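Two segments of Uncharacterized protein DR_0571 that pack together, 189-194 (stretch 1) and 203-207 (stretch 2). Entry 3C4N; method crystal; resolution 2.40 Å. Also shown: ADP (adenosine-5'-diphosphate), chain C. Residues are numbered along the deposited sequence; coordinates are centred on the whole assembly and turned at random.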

ATOM      1  N   LEU A 189       1.027  -6.239  -1.162  1.00 13.72           N
ATOM      2  CA  LEU A 189       0.114  -5.253  -1.713  1.00 19.32           C
ATOM      3  C   LEU A 189       0.487  -4.863  -3.125  1.00 19.88           C
ATOM      4  O   LEU A 189       1.636  -4.544  -3.418  1.00 22.24           O
ATOM      5  N   LEU A 190      -0.500  -4.895  -4.004  1.00 22.26           N
ATOM      6  CA  LEU A 190      -0.284  -4.537  -5.390  1.00 18.90           C
ATOM      7  C   LEU A 190      -1.439  -3.626  -5.794  1.00 16.81           C
ATOM      8  O   LEU A 190      -2.594  -4.044  -5.798  1.00 29.94           O
ATOM      9  N   LEU A 191      -1.135  -2.374  -6.103  1.00 15.91           N
ATOM     10  CA  LEU A 191      -2.165  -1.427  -6.501  1.00 10.47           C
ATOM     11  C   LEU A 191      -2.059  -1.131  -7.988  1.00 16.27           C
ATOM     12  O   LEU A 191      -1.134  -1.597  -8.655  1.00 20.44           O
ATOM     13  N   ASN A 192      -3.008  -0.351  -8.495  1.00 18.82           N
ATOM     14  CA  ASN A 192      -3.042   0.029  -9.901  1.00 18.59           C
ATOM     15  C   ASN A 192      -2.691  -1.144 -10.810  1.00 21.77           C
ATOM     16  O   ASN A 192      -1.959  -0.997 -11.790  1.00 27.73           O
ATOM     17  N   THR A 193      -3.234  -2.310 -10.472  1.00 22.11           N
ATOM     18  CA  THR A 193      -2.996  -3.540 -11.214  1.00 21.06           C
ATOM     19  C   THR A 193      -4.302  -4.305 -11.458  1.00 28.40           C
ATOM     20  O   THR A 193      -5.058  -4.618 -10.525  1.00 22.77           O
ATOM     21  N   ARG A 194      -4.562  -4.612 -12.719  1.00 25.28           N
ATOM     22  CA  ARG A 194      -5.758  -5.344 -13.079  1.00 13.00           C
ATOM     23  C   ARG A 194      -5.404  -6.819 -13.098  1.00 16.95           C
ATOM     24  O   ARG A 194      -4.456  -7.235 -13.756  1.00 22.58           O
ATOM     25  N   ARG A 203      -2.892 -13.285 -13.751  1.00 20.99           N
ATOM     26  CA  ARG A 203      -2.073 -12.531 -14.686  1.00 16.71           C
ATOM     27  C   ARG A 203      -2.267 -11.081 -14.274  1.00 21.35           C
ATOM     28  O   ARG A 203      -3.391 -10.592 -14.204  1.00 25.10           O
ATOM     29  N   LEU A 204      -1.162 -10.403 -13.989  1.00 22.89           N
ATOM     30  CA  LEU A 204      -1.192  -9.018 -13.544  1.00 19.58           C
ATOM     31  C   LEU A 204      -0.798  -8.030 -14.629  1.00 24.01           C
ATOM     32  O   LEU A 204       0.292  -8.121 -15.192  1.00 29.10           O
ATOM     33  N   HIS A 205      -1.678  -7.074 -14.902  1.00 25.94           N
ATOM     34  CA  HIS A 205      -1.403  -6.051 -15.905  1.00 25.94           C
ATOM     35  C   HIS A 205      -1.126  -4.719 -15.214  1.00 28.58           C
ATOM     36  O   HIS A 205      -1.809  -4.374 -14.252  1.00 23.87           O
ATOM     37  N   ARG A 206      -0.122  -3.986 -15.702  1.00 36.51           N
ATOM     38  CA  ARG A 206       0.251  -2.671 -15.162  1.00 41.86           C
ATOM     39  C   ARG A 206       0.557  -1.695 -16.296  1.00 44.99           C
ATOM     40  O   ARG A 206       0.213  -1.943 -17.456  1.00 44.49           O
ATOM     41  N   LEU A 207       1.205  -0.587 -15.938  1.00 48.91           N
ATOM     42  CA  LEU A 207       1.602   0.468 -16.878  1.00 49.21           C
ATOM     43  C   LEU A 207       2.809   1.222 -16.315  1.00 49.54           C
ATOM     44  O   LEU A 207       2.742   1.761 -15.212  1.00 51.69           O
TER

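What holds the two stretches together at their closest point? Arg-194 and His-205 form an antiparallel, hydrogen-bonded pair with their CA atoms 5.2 Å apart, and they are the two residues most covered by the opposing stretch. Arg-194 N donates to His-205 O at 3.2 Å, and His-205 N returns a bond to Arg-194 O at 3.0 Å; the second is the straighter, with an angle of 168° at the hydrogen. The ring adds a weak bond of its own, from His-205 ND1 to Arg-194 O at 3.3 Å, so this one carbonyl oxygen accepts from both the backbone and the side chain of the same histidine.

How do the side chains of this pair meet? Both leave the backbone on the same face of the sheet, as cross-strand partners in register must. His-205 takes chi1 m with chi2 at 75°. Arg-194 runs out extended, t at chi1 and chi2, then bends at chi3 p and chi4 70°, and the bend brings its end nearer to the other stretch. There the guanidinium lies flat on the imidazole, with centres 4.0 Å apart and planes at 24°, and Arg-194 NH2 comes within 3.4 Å of His-205 CG. Such an arrangement lets a delocalised cation rest on an aromatic face while its N-H groups remain free to point outward around the edge. Arg-194 remains exposed even so, and its guanidinium covers one face of the His-205 ring.

What does Thr-193 contribute beside this pair? It is buried, and its CB points sideways, with chi1 m at -40°. Its methyl fits among three residues of the second stretch: Thr-193 CG2 lies 3.1 Å from His-205 O, a tight approach, and 3.7 Å from both Leu-204 CB and Arg-206 CG. Thr-193 CA also makes a CA-H...O contact with His-205 O at 3.4 Å, beside the backbone bond that the same oxygen receives from Arg-194. The hydroxyl serves its own stretch instead, with Thr-193 OG1 donating to Leu-191 O over a very short 2.4 Å. The bound ADP borders this segment as well: its atom C2 is 3.3 Å from Thr-193 O, and its N1 is 3.7 Å from Arg-194 CA, so the adenine meets the backbone here.

Where does the packing become apolar? Leu-190 points toward the second stretch, its chi1 off the usual wells at -134° and chi2 p, and its CD2 reaches CD1 of Leu-204 at 3.5 Å. Leu-204 is buried and adopts the common m, t rotamer. Arg-206, with chi1 m and chi2 t, continues the contact: its aliphatic part lies against Thr-193, while Leu-190 CD2 sits at the edge of its guanidinium, 4.2 Å from Arg-206 NH1. Leu-191, by contrast, points away and takes almost no part.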

ATOM      1  CB  LEU A 189       0.086  -4.009  -0.824  1.00 23.29           C
ATOM      2  CG  LEU A 189      -0.897  -2.857  -1.119  1.00 26.70           C
ATOM      3  CD1 LEU A 189      -0.404  -2.012  -2.274  1.00 35.65           C
ATOM      4  CD2 LEU A 189      -2.279  -3.410  -1.386  1.00 21.16           C
ATOM      5  CB  LEU A 190      -0.268  -5.808  -6.235  1.00 17.50           C
ATOM      6  CG  LEU A 190       0.835  -5.963  -7.272  1.00 26.04           C
ATOM      7  CD1 LEU A 190       2.205  -5.745  -6.644  1.00 18.40           C
ATOM      8  CD2 LEU A 190       0.741  -7.361  -7.873  1.00 16.65           C
ATOM      9  CB  LEU A 191      -2.024  -0.128  -5.709  1.00  5.25           C
ATOM     10  CG  LEU A 191      -2.080  -0.274  -4.191  1.00 12.38           C
ATOM     11  CD1 LEU A 191      -1.742   1.053  -3.531  1.00 19.88           C
ATOM     12  CD2 LEU A 191      -3.459  -0.745  -3.762  1.00 13.76           C
ATOM     13  CB  ASN A 192      -2.082   1.197 -10.134  1.00 13.83           C
ATOM     14  CG  ASN A 192      -2.267   2.318  -9.107  1.00 19.66           C
ATOM     15  OD1 ASN A 192      -1.485   2.457  -8.158  1.00 12.69           O
ATOM     16  ND2 ASN A 192      -3.315   3.111  -9.289  1.00 16.34           N
ATOM     17  CB  THR A 193      -2.050  -4.452 -10.431  1.00 19.67           C
ATOM     18  OG1 THR A 193      -1.020  -3.660  -9.836  1.00 22.61           O
ATOM     19  CG2 THR A 193      -1.424  -5.478 -11.336  1.00 21.87           C
ATOM     20  CB  ARG A 194      -6.261  -4.887 -14.448  1.00 16.08           C
ATOM     21  CG  ARG A 194      -7.527  -5.579 -14.928  1.00 16.58           C
ATOM     22  CD  ARG A 194      -8.042  -4.938 -16.211  1.00 22.80           C
ATOM     23  NE  ARG A 194      -7.094  -5.041 -17.325  1.00 29.80           N
ATOM     24  CZ  ARG A 194      -6.787  -6.174 -17.955  1.00 32.68           C
ATOM     25  NH1 ARG A 194      -7.348  -7.315 -17.583  1.00 34.54           N
ATOM     26  NH2 ARG A 194      -5.923  -6.171 -18.968  1.00 34.54           N
ATOM     27  CB  ARG A 203      -2.546 -12.747 -16.123  1.00 23.75           C
ATOM     28  CG  ARG A 203      -1.759 -11.954 -17.159  1.00 35.03           C
ATOM     29  CD  ARG A 203      -2.352 -12.112 -18.562  1.00 45.81           C
ATOM     30  NE  ARG A 203      -2.470 -13.512 -18.968  1.00 47.30           N
ATOM     31  CZ  ARG A 203      -1.444 -14.347 -19.104  1.00 50.91           C
ATOM     32  NH1 ARG A 203      -0.205 -13.926 -18.867  1.00 48.31           N
ATOM     33  NH2 ARG A 203      -1.660 -15.603 -19.476  1.00 43.56           N
ATOM     34  CB  LEU A 204      -0.246  -8.865 -12.362  1.00 16.04           C
ATOM     35  CG  LEU A 204      -0.464  -9.908 -11.273  1.00 15.79           C
ATOM     36  CD1 LEU A 204       0.683  -9.865 -10.290  1.00 16.74           C
ATOM     37  CD2 LEU A 204      -1.805  -9.661 -10.586  1.00  7.75           C
ATOM     38  CB  HIS A 205      -2.592  -5.892 -16.856  1.00 17.83           C
ATOM     39  CG  HIS A 205      -2.996  -7.166 -17.525  1.00 28.52           C
ATOM     40  ND1 HIS A 205      -3.691  -8.160 -16.869  1.00 24.79           N
ATOM     41  CD2 HIS A 205      -2.746  -7.641 -18.768  1.00 31.41           C
ATOM     42  CE1 HIS A 205      -3.847  -9.192 -17.676  1.00 31.74           C
ATOM     43  NE2 HIS A 205      -3.281  -8.905 -18.834  1.00 30.82           N
ATOM     44  CB  ARG A 206       1.484  -2.772 -14.248  1.00 42.80           C
ATOM     45  CG  ARG A 206       1.325  -3.799 -13.131  1.00 58.98           C
ATOM     46  CD  ARG A 206       2.348  -3.723 -11.992  1.00 61.65           C
ATOM     47  NE  ARG A 206       3.563  -4.431 -12.264  1.00 62.47           N
ATOM     48  CZ  ARG A 206       4.153  -5.479 -11.696  1.00 52.70           C
ATOM     49  NH1 ARG A 206       3.709  -6.177 -10.655  1.00 49.21           N
ATOM     50  NH2 ARG A 206       5.301  -5.795 -12.253  1.00 44.62           N
ATOM     51  CB  LEU A 207       0.446   1.457 -17.111  1.00 48.47           C
ATOM     52  CG  LEU A 207      -0.800   0.924 -17.835  1.00 56.29           C
ATOM     53  CD1 LEU A 207      -1.879   2.001 -17.911  1.00 52.93           C
ATOM     54  CD2 LEU A 207      -0.410   0.464 -19.226  1.00 52.34           C
TER
HETATM   55  PB  ADP C 411     -17.055  -4.468  -2.758  1.00 25.71           P
HETATM   56  O1B ADP C 411     -17.714  -5.760  -2.951  1.00 19.79           O
HETATM   57  O2B ADP C 411     -16.213  -4.455  -1.397  1.00 30.48           O
HETATM   58  O3B ADP C 411     -18.148  -3.279  -2.721  1.00 33.15           O
HETATM   59  PA  ADP C 411     -15.906  -2.746  -4.411  1.00 19.51           P
HETATM   60  O1A ADP C 411     -16.696  -2.570  -5.644  1.00 20.72           O
HETATM   61  O2A ADP C 411     -16.432  -1.696  -3.296  1.00 16.15           O
HETATM   62  O3A ADP C 411     -15.995  -4.261  -3.889  1.00 33.91           O
HETATM   63  O5' ADP C 411     -14.325  -2.651  -4.639  1.00 23.42           O
HETATM   64  C5' ADP C 411     -13.861  -3.929  -4.946  1.00  1.38           C
HETATM   65  C4' ADP C 411     -12.529  -3.856  -5.644  1.00 21.87           C
HETATM   66  O4' ADP C 411     -12.032  -4.744  -6.679  1.00 20.34           O
HETATM   67  C3' ADP C 411     -12.755  -2.512  -6.266  1.00 23.76           C
HETATM   68  O3' ADP C 411     -12.457  -1.482  -5.322  1.00 29.30           O
HETATM   69  C2' ADP C 411     -11.853  -2.494  -7.502  1.00 19.30           C
HETATM   70  O2' ADP C 411     -10.938  -1.387  -7.433  1.00 34.85           O
HETATM   71  C1' ADP C 411     -11.165  -3.887  -7.468  1.00 19.31           C
HETATM   72  N9  ADP C 411     -11.132  -4.579  -8.716  1.00 21.28           N
HETATM   73  C8  ADP C 411     -12.231  -4.724  -9.577  1.00 28.02           C
HETATM   74  N7  ADP C 411     -11.851  -5.384 -10.657  1.00 21.84           N
HETATM   75  C5  ADP C 411     -10.541  -5.727 -10.534  1.00 19.81           C
HETATM   76  C6  ADP C 411      -9.624  -6.516 -11.276  1.00 18.33           C
HETATM   77  N6  ADP C 411     -10.079  -7.401 -12.277  1.00 15.62           N
HETATM   78  N1  ADP C 411      -8.347  -6.619 -10.843  1.00 18.42           N
HETATM   79  C2  ADP C 411      -7.941  -6.025  -9.722  1.00 16.54           C
HETATM   80  N3  ADP C 411      -8.735  -5.349  -8.976  1.00 19.53           N
HETATM   81  C4  ADP C 411     -10.090  -5.218  -9.282  1.00 18.48           C